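Local coordinates for tyrosine specific protein phosphatase, putative (Trypanosoma brucei, PDB 3M4U) that probably removes phosphate from phosphotyrosine in proteins, dephosphorylates the nucleolar protein NOPP44/46 and acts as a life cycle switch of the parasite, at residues Ile172-Leu177 and Leu190-Val195; Arg75-Asn80 and Phe106-Ser111. All blocks are in the same frame, centred on the assembly; numbering follows the deposited sequence.

Contact 1. Residues Ile172-Leu177 and Leu190-Val195; sequences IVRRPL and LQVQYV
Val173 and Arg175 bond backbone to backbone with Gln193 and Gln191 in an antiparallel beta hairpin of the tyrosine phosphatase domain, made by strands 172-180 and 187-194. The two short strand axes approach to 4.7 Å. Val173 pairs with Gln193 through Val173 N to Gln193 O and Gln193 N to Val173 O, both 2.9 Å. Arg175 N gives a nearly straight bond to Gln191 O at 2.8 Å. The return bond, Gln191 N to Arg175 O, is longer at 3.1 Å, and its donor sits above the carbonyl plane.

On the face of Val173, Arg175, Gln191 and Gln193, the Arg175 chain runs extended from CG to NE and crosses to the neighbouring strand. Its NH2 donates to Gln193 OE1 at 2.8 Å. That acceptor lies in the guanidinium plane, while the amide is turned 41° against it. A weak bond from NH1 goes to the same oxygen. Val173 CG1 covers one guanidinium face, 3.8 Å above its centre. Gln193 NE2 is satisfied by Thr122 O.

The other face is mostly apolar. Ile172 CG2, anti to its backbone N, meets Val192 CG1 at 3.6 Å. Ile172 CG1 approaches Tyr194 CD1. Leu190 CD1 lies against the Pro176 ring.

Helix 206-217 packs on this face through Ile172, Arg174 and Tyr194, and Arg174 forms a salt bridge with Glu211. Trp136 makes a cation-pi contact with Arg175. Strand 117-120 runs parallel to 187-194 and carries the sheet onward.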
loop_
_atom_site.group_PDB
_atom_site.type_symbol
_atom_site.label_atom_id
_atom_site.label_comp_id
_atom_site.label_asym_id
_atom_site.label_seq_id
_atom_site.Cartn_x
_atom_site.Cartn_y
_atom_site.Cartn_z
ATOM N N ILE A 172 8.352 8.207 10.480
ATOM C CA ILE A 172 7.755 6.892 10.576
ATOM C C ILE A 172 7.361 6.599 12.022
ATOM O O ILE A 172 8.207 6.595 12.914
ATOM C CB ILE A 172 8.727 5.804 10.053
ATOM C CG1 ILE A 172 8.981 6.005 8.557
ATOM C CG2 ILE A 172 8.222 4.390 10.370
ATOM C CD1 ILE A 172 10.066 5.133 7.964
ATOM N N VAL A 173 6.066 6.374 12.239
ATOM C CA VAL A 173 5.543 5.925 13.523
ATOM C C VAL A 173 5.266 4.423 13.501
ATOM O O VAL A 173 4.677 3.908 12.549
ATOM C CB VAL A 173 4.211 6.618 13.866
ATOM C CG1 VAL A 173 3.849 6.371 15.337
ATOM C CG2 VAL A 173 4.294 8.104 13.561
ATOM N N ARG A 174 5.688 3.723 14.549
ATOM C CA ARG A 174 5.312 2.327 14.725
ATOM C C ARG A 174 4.295 2.238 15.865
ATOM O O ARG A 174 4.542 2.758 16.960
ATOM C CB ARG A 174 6.533 1.456 15.032
ATOM C CG ARG A 174 7.626 1.482 13.965
ATOM C CD ARG A 174 8.849 0.700 14.433
ATOM N NE ARG A 174 9.671 0.215 13.326
ATOM C CZ ARG A 174 10.515 0.978 12.644
ATOM N NH1 ARG A 174 10.633 2.267 12.942
ATOM N NH2 ARG A 174 11.219 0.460 11.656
ATOM N N ARG A 175 3.145 1.615 15.590
ATOM C CA ARG A 175 2.096 1.457 16.590
ATOM C C ARG A 175 1.724 -0.006 16.798
ATOM O O ARG A 175 0.966 -0.582 16.020
ATOM C CB ARG A 175 0.855 2.273 16.216
ATOM C CG ARG A 175 1.069 3.787 16.221
ATOM C CD ARG A 175 -0.228 4.539 15.896
ATOM N NE ARG A 175 -0.049 5.990 15.784
ATOM C CZ ARG A 175 0.097 6.651 14.634
ATOM N NH1 ARG A 175 0.246 7.975 14.628
ATOM N NH2 ARG A 175 0.089 5.999 13.485
ATOM N N PRO A 176 2.283 -0.630 17.842
ATOM C CA PRO A 176 1.804 -1.980 18.135
ATOM C C PRO A 176 0.405 -1.886 18.719
ATOM O O PRO A 176 0.180 -1.113 19.655
ATOM C CB PRO A 176 2.816 -2.498 19.167
ATOM C CG PRO A 176 4.062 -1.622 18.966
ATOM C CD PRO A 176 3.498 -0.279 18.603
ATOM N N LEU A 177 -0.523 -2.657 18.162
ATOM C CA LEU A 177 -1.927 -2.535 18.526
ATOM C C LEU A 177 -2.499 -3.885 18.879
ATOM O O LEU A 177 -1.966 -4.918 18.474
ATOM C CB LEU A 177 -2.730 -1.961 17.361
ATOM C CG LEU A 177 -2.246 -0.622 16.814
ATOM C CD1 LEU A 177 -2.991 -0.263 15.544
ATOM C CD2 LEU A 177 -2.413 0.464 17.849
ATOM N N LEU A 190 1.091 -4.926 14.085
ATOM C CA LEU A 190 1.941 -3.747 14.086
ATOM C C LEU A 190 1.620 -2.853 12.889
ATOM O O LEU A 190 1.761 -3.280 11.737
ATOM C CB LEU A 190 3.411 -4.171 14.024
ATOM C CG LEU A 190 4.370 -3.004 13.784
ATOM C CD1 LEU A 190 4.434 -2.112 15.014
ATOM C CD2 LEU A 190 5.751 -3.507 13.416
ATOM N N GLN A 191 1.168 -1.626 13.135
ATOM C CA GLN A 191 1.059 -0.708 12.015
ATOM C C GLN A 191 2.276 0.190 11.946
ATOM O O GLN A 191 2.797 0.641 12.963
ATOM C CB GLN A 191 -0.236 0.126 12.015
ATOM C CG GLN A 191 -0.126 1.404 12.809
ATOM C CD GLN A 191 -0.697 2.649 12.127
ATOM O OE1 GLN A 191 -1.282 2.604 11.044
ATOM N NE2 GLN A 191 -0.532 3.778 12.795
ATOM N N VAL A 192 2.720 0.439 10.722
ATOM C CA VAL A 192 3.774 1.396 10.473
ATOM C C VAL A 192 3.232 2.500 9.557
ATOM O O VAL A 192 2.799 2.225 8.433
ATOM C CB VAL A 192 5.006 0.683 9.848
ATOM C CG1 VAL A 192 6.093 1.674 9.463
ATOM C CG2 VAL A 192 5.553 -0.358 10.819
ATOM N N GLN A 193 3.238 3.744 10.044
ATOM C CA GLN A 193 2.728 4.863 9.268
ATOM C C GLN A 193 3.838 5.792 8.841
ATOM O O GLN A 193 4.644 6.258 9.674
ATOM C CB GLN A 193 1.676 5.654 10.051
ATOM C CG GLN A 193 0.967 6.722 9.233
ATOM C CD GLN A 193 0.285 7.770 10.099
ATOM O OE1 GLN A 193 0.377 7.725 11.332
ATOM N NE2 GLN A 193 -0.405 8.727 9.459
ATOM N N TYR A 194 3.881 6.062 7.537
ATOM C CA TYR A 194 4.836 7.002 6.982
ATOM C C TYR A 194 4.088 8.233 6.532
ATOM O O TYR A 194 3.135 8.127 5.729
ATOM C CB TYR A 194 5.563 6.384 5.795
ATOM C CG TYR A 194 6.491 7.342 5.069
ATOM C CD1 TYR A 194 7.312 8.222 5.774
ATOM C CD2 TYR A 194 6.558 7.350 3.681
ATOM C CE1 TYR A 194 8.152 9.105 5.113
ATOM C CE2 TYR A 194 7.408 8.214 3.003
ATOM C CZ TYR A 194 8.210 9.093 3.723
ATOM O OH TYR A 194 9.051 9.953 3.037
ATOM N N VAL A 195 4.510 9.392 7.046
ATOM C CA VAL A 195 3.806 10.646 6.803
ATOM C C VAL A 195 4.577 11.649 5.922
ATOM O O VAL A 195 4.163 12.807 5.760
ATOM C CB VAL A 195 3.374 11.320 8.135
ATOM C CG1 VAL A 195 2.536 10.361 8.964
ATOM C CG2 VAL A 195 4.598 11.788 8.938
#

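Contact 2. Residues Arg75-Asn80 and Phe106-Ser111; sequences RYPYIN and FLETLS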
loop_
_atom_site.group_PDB
_atom_site.type_symbol
_atom_site.label_atom_id
_atom_site.label_comp_id
_atom_site.label_asym_id
_atom_site.label_seq_id
_atom_site.Cartn_x
_atom_site.Cartn_y
_atom_site.Cartn_z
ATOM N N ARG A 75 -22.733 -12.517 6.190
ATOM C CA ARG A 75 -22.047 -11.231 6.294
ATOM C C ARG A 75 -20.606 -11.291 5.787
ATOM O O ARG A 75 -19.782 -12.052 6.305
ATOM C CB ARG A 75 -22.078 -10.722 7.741
ATOM C CG ARG A 75 -21.418 -9.363 7.930
ATOM C CD ARG A 75 -21.397 -8.941 9.392
ATOM N NE ARG A 75 -20.840 -9.982 10.252
ATOM C CZ ARG A 75 -19.543 -10.257 10.355
ATOM N NH1 ARG A 75 -18.657 -9.576 9.643
ATOM N NH2 ARG A 75 -19.135 -11.223 11.166
ATOM N N TYR A 76 -20.306 -10.477 4.781
ATOM C CA TYR A 76 -18.978 -10.476 4.174
ATOM C C TYR A 76 -18.243 -9.161 4.429
ATOM O O TYR A 76 -18.562 -8.137 3.813
ATOM C CB TYR A 76 -19.076 -10.753 2.660
ATOM N N PRO A 77 -17.250 -9.184 5.331
ATOM C CA PRO A 77 -16.383 -8.016 5.561
ATOM C C PRO A 77 -15.851 -7.447 4.242
ATOM O O PRO A 77 -15.428 -8.200 3.374
ATOM C CB PRO A 77 -15.216 -8.587 6.380
ATOM C CG PRO A 77 -15.351 -10.110 6.267
ATOM C CD PRO A 77 -16.813 -10.362 6.095
ATOM N N TYR A 78 -15.874 -6.131 4.102
ATOM C CA TYR A 78 -15.404 -5.494 2.882
ATOM C C TYR A 78 -14.462 -4.323 3.179
ATOM O O TYR A 78 -14.799 -3.466 3.989
ATOM C CB TYR A 78 -16.610 -4.988 2.089
ATOM C CG TYR A 78 -16.241 -4.066 0.970
ATOM C CD1 TYR A 78 -15.910 -4.565 -0.282
ATOM C CD2 TYR A 78 -16.217 -2.692 1.158
ATOM C CE1 TYR A 78 -15.566 -3.704 -1.326
ATOM C CE2 TYR A 78 -15.877 -1.825 0.123
ATOM C CZ TYR A 78 -15.551 -2.340 -1.113
ATOM O OH TYR A 78 -15.218 -1.494 -2.136
ATOM N N ILE A 79 -13.310 -4.257 2.502
ATOM C CA ILE A 79 -12.334 -3.176 2.752
ATOM C C ILE A 79 -11.840 -2.460 1.498
ATOM O O ILE A 79 -10.862 -1.696 1.556
ATOM C CB ILE A 79 -11.063 -3.693 3.467
ATOM C CG1 ILE A 79 -10.253 -4.582 2.518
ATOM C CG2 ILE A 79 -11.411 -4.416 4.758
ATOM C CD1 ILE A 79 -8.999 -5.121 3.139
ATOM N N ASN A 80 -12.501 -2.698 0.371
ATOM C CA ASN A 80 -12.026 -2.179 -0.907
ATOM C C ASN A 80 -10.530 -2.461 -1.083
ATOM O O ASN A 80 -9.716 -1.560 -1.293
ATOM C CB ASN A 80 -12.342 -0.687 -1.063
ATOM C CG ASN A 80 -12.194 -0.205 -2.509
ATOM O OD1 ASN A 80 -11.601 -0.889 -3.338
ATOM N ND2 ASN A 80 -12.718 0.968 -2.803
ATOM N N PHE A 106 -12.523 -3.420 8.467
ATOM C CA PHE A 106 -11.070 -3.330 8.329
ATOM C C PHE A 106 -10.393 -4.050 9.497
ATOM O O PHE A 106 -9.618 -5.005 9.315
ATOM C CB PHE A 106 -10.657 -1.847 8.282
ATOM C CG PHE A 106 -9.176 -1.621 8.096
ATOM C CD1 PHE A 106 -8.581 -1.768 6.843
ATOM C CD2 PHE A 106 -8.383 -1.240 9.165
ATOM C CE1 PHE A 106 -7.224 -1.544 6.667
ATOM C CE2 PHE A 106 -7.028 -1.014 8.997
ATOM C CZ PHE A 106 -6.444 -1.169 7.744
ATOM N N LEU A 107 -10.700 -3.588 10.706
ATOM C CA LEU A 107 -10.171 -4.200 11.913
ATOM C C LEU A 107 -10.498 -5.685 11.983
ATOM O O LEU A 107 -9.651 -6.479 12.387
ATOM C CB LEU A 107 -10.733 -3.507 13.146
ATOM C CG LEU A 107 -10.454 -2.013 13.213
ATOM C CD1 LEU A 107 -11.077 -1.457 14.487
ATOM C CD2 LEU A 107 -8.943 -1.747 13.137
ATOM N N GLU A 108 -11.723 -6.058 11.606
ATOM C CA GLU A 108 -12.149 -7.452 11.733
ATOM C C GLU A 108 -11.277 -8.321 10.852
ATOM O O GLU A 108 -10.881 -9.428 11.221
ATOM C CB GLU A 108 -13.614 -7.643 11.333
ATOM C CG GLU A 108 -13.910 -9.071 10.874
ATOM C CD GLU A 108 -15.400 -9.375 10.725
ATOM O OE1 GLU A 108 -16.218 -8.421 10.717
ATOM O OE2 GLU A 108 -15.746 -10.580 10.608
ATOM N N THR A 109 -10.978 -7.794 9.676
ATOM C CA THR A 109 -10.196 -8.532 8.713
ATOM C C THR A 109 -8.785 -8.753 9.243
ATOM O O THR A 109 -8.268 -9.875 9.226
ATOM C CB THR A 109 -10.210 -7.819 7.357
ATOM O OG1 THR A 109 -11.529 -7.924 6.798
ATOM C CG2 THR A 109 -9.229 -8.464 6.411
ATOM N N LEU A 110 -8.175 -7.690 9.751
ATOM C CA LEU A 110 -6.854 -7.829 10.337
ATOM C C LEU A 110 -6.842 -8.973 11.377
ATOM O O LEU A 110 -5.885 -9.751 11.444
ATOM C CB LEU A 110 -6.389 -6.507 10.963
ATOM C CG LEU A 110 -6.414 -5.226 10.126
ATOM C CD1 LEU A 110 -5.815 -4.075 10.920
ATOM C CD2 LEU A 110 -5.663 -5.401 8.811
ATOM N N SER A 111 -7.907 -9.083 12.173
ATOM C CA SER A 111 -7.981 -10.139 13.185
ATOM C C SER A 111 -8.277 -11.491 12.550
ATOM O O SER A 111 -7.547 -12.464 12.753
ATOM C CB SER A 111 -9.036 -9.812 14.247
ATOM O OG SER A 111 -9.147 -10.857 15.198
#
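Arg75 and Glu108 reach toward each other tip to tip and form a salt bridge. Arg75 NH1 faces both carboxylate oxygens, with Glu108 OE1 at 2.9 Å and Glu108 OE2 at 3.2 Å. Arg75 NH2 adds a longer approach to Glu108 OE2 at 3.5 Å. All three hydrogen bonds are weak. The guanidinium and carboxylate planes are turned 47° apart, and OE2 lies near the guanidinium plane, at its edge. The Glu108 chain is extended, with CG anti to the backbone N (chi1 155°). Arg75 is exposed and poorly ordered, so the distances of this bridge are uncertain.

Thr109 OG1 is satisfied within its own helix. It bonds to Asp105 O, one turn back, as threonine hydroxyls in helices often do. Across the contact the same oxygen meets only carbon: Pro77 CB at 3.8 Å and Ile79 CG2 at 4.1 Å.

The contact sets the loop before strand 81-84 across the side of helix 103-112, in the tyrosine phosphatase domain. Further along this loop, Ile79 CG2, set anti to its own carbonyl carbon, is the branch that reaches the helix backbone, at Phe106 CA, 3.7 Å away. Phe106 CD1 is a looser neighbour of this methyl at 4.4 Å. Ile79 also touches Val93 and Cys95 of strand 92-95.

Tyr78 and Asn80 find their partners outside the helix segment. Tyr78 OH bonds to Asn49 OD1 and Ser42 OG, and Tyr78 N makes a weak bond to Asp105 OD2. Asn80 ND2 is held by Ile54 O, and Asn80 OD1 has a weak bond from Arg270 NH1.

How the contacts relate
From the N terminus, contact 2 comes first. It joins the loop 75-80 to helix 103-112 and closes a span of 25 residues that includes strands 81-84 and 92-95. The chain then passes through strand 117-120 and the strands up to 165-167. Contact 1 follows and closes a short span of 12 residues at the hairpin turn. The two closures lie in series, neither nesting nor crossing. The centres of contact 1 and contact 2 are about 20 Å apart, and the nearest atoms of contact 1 and contact 2 are about 7 Å apart, without touching. Helix 103-112 provides a link, since Leu110 and Ser111 touch Ile179 of strand 172-180. Tyr135 touches both Phe106 and Gln191.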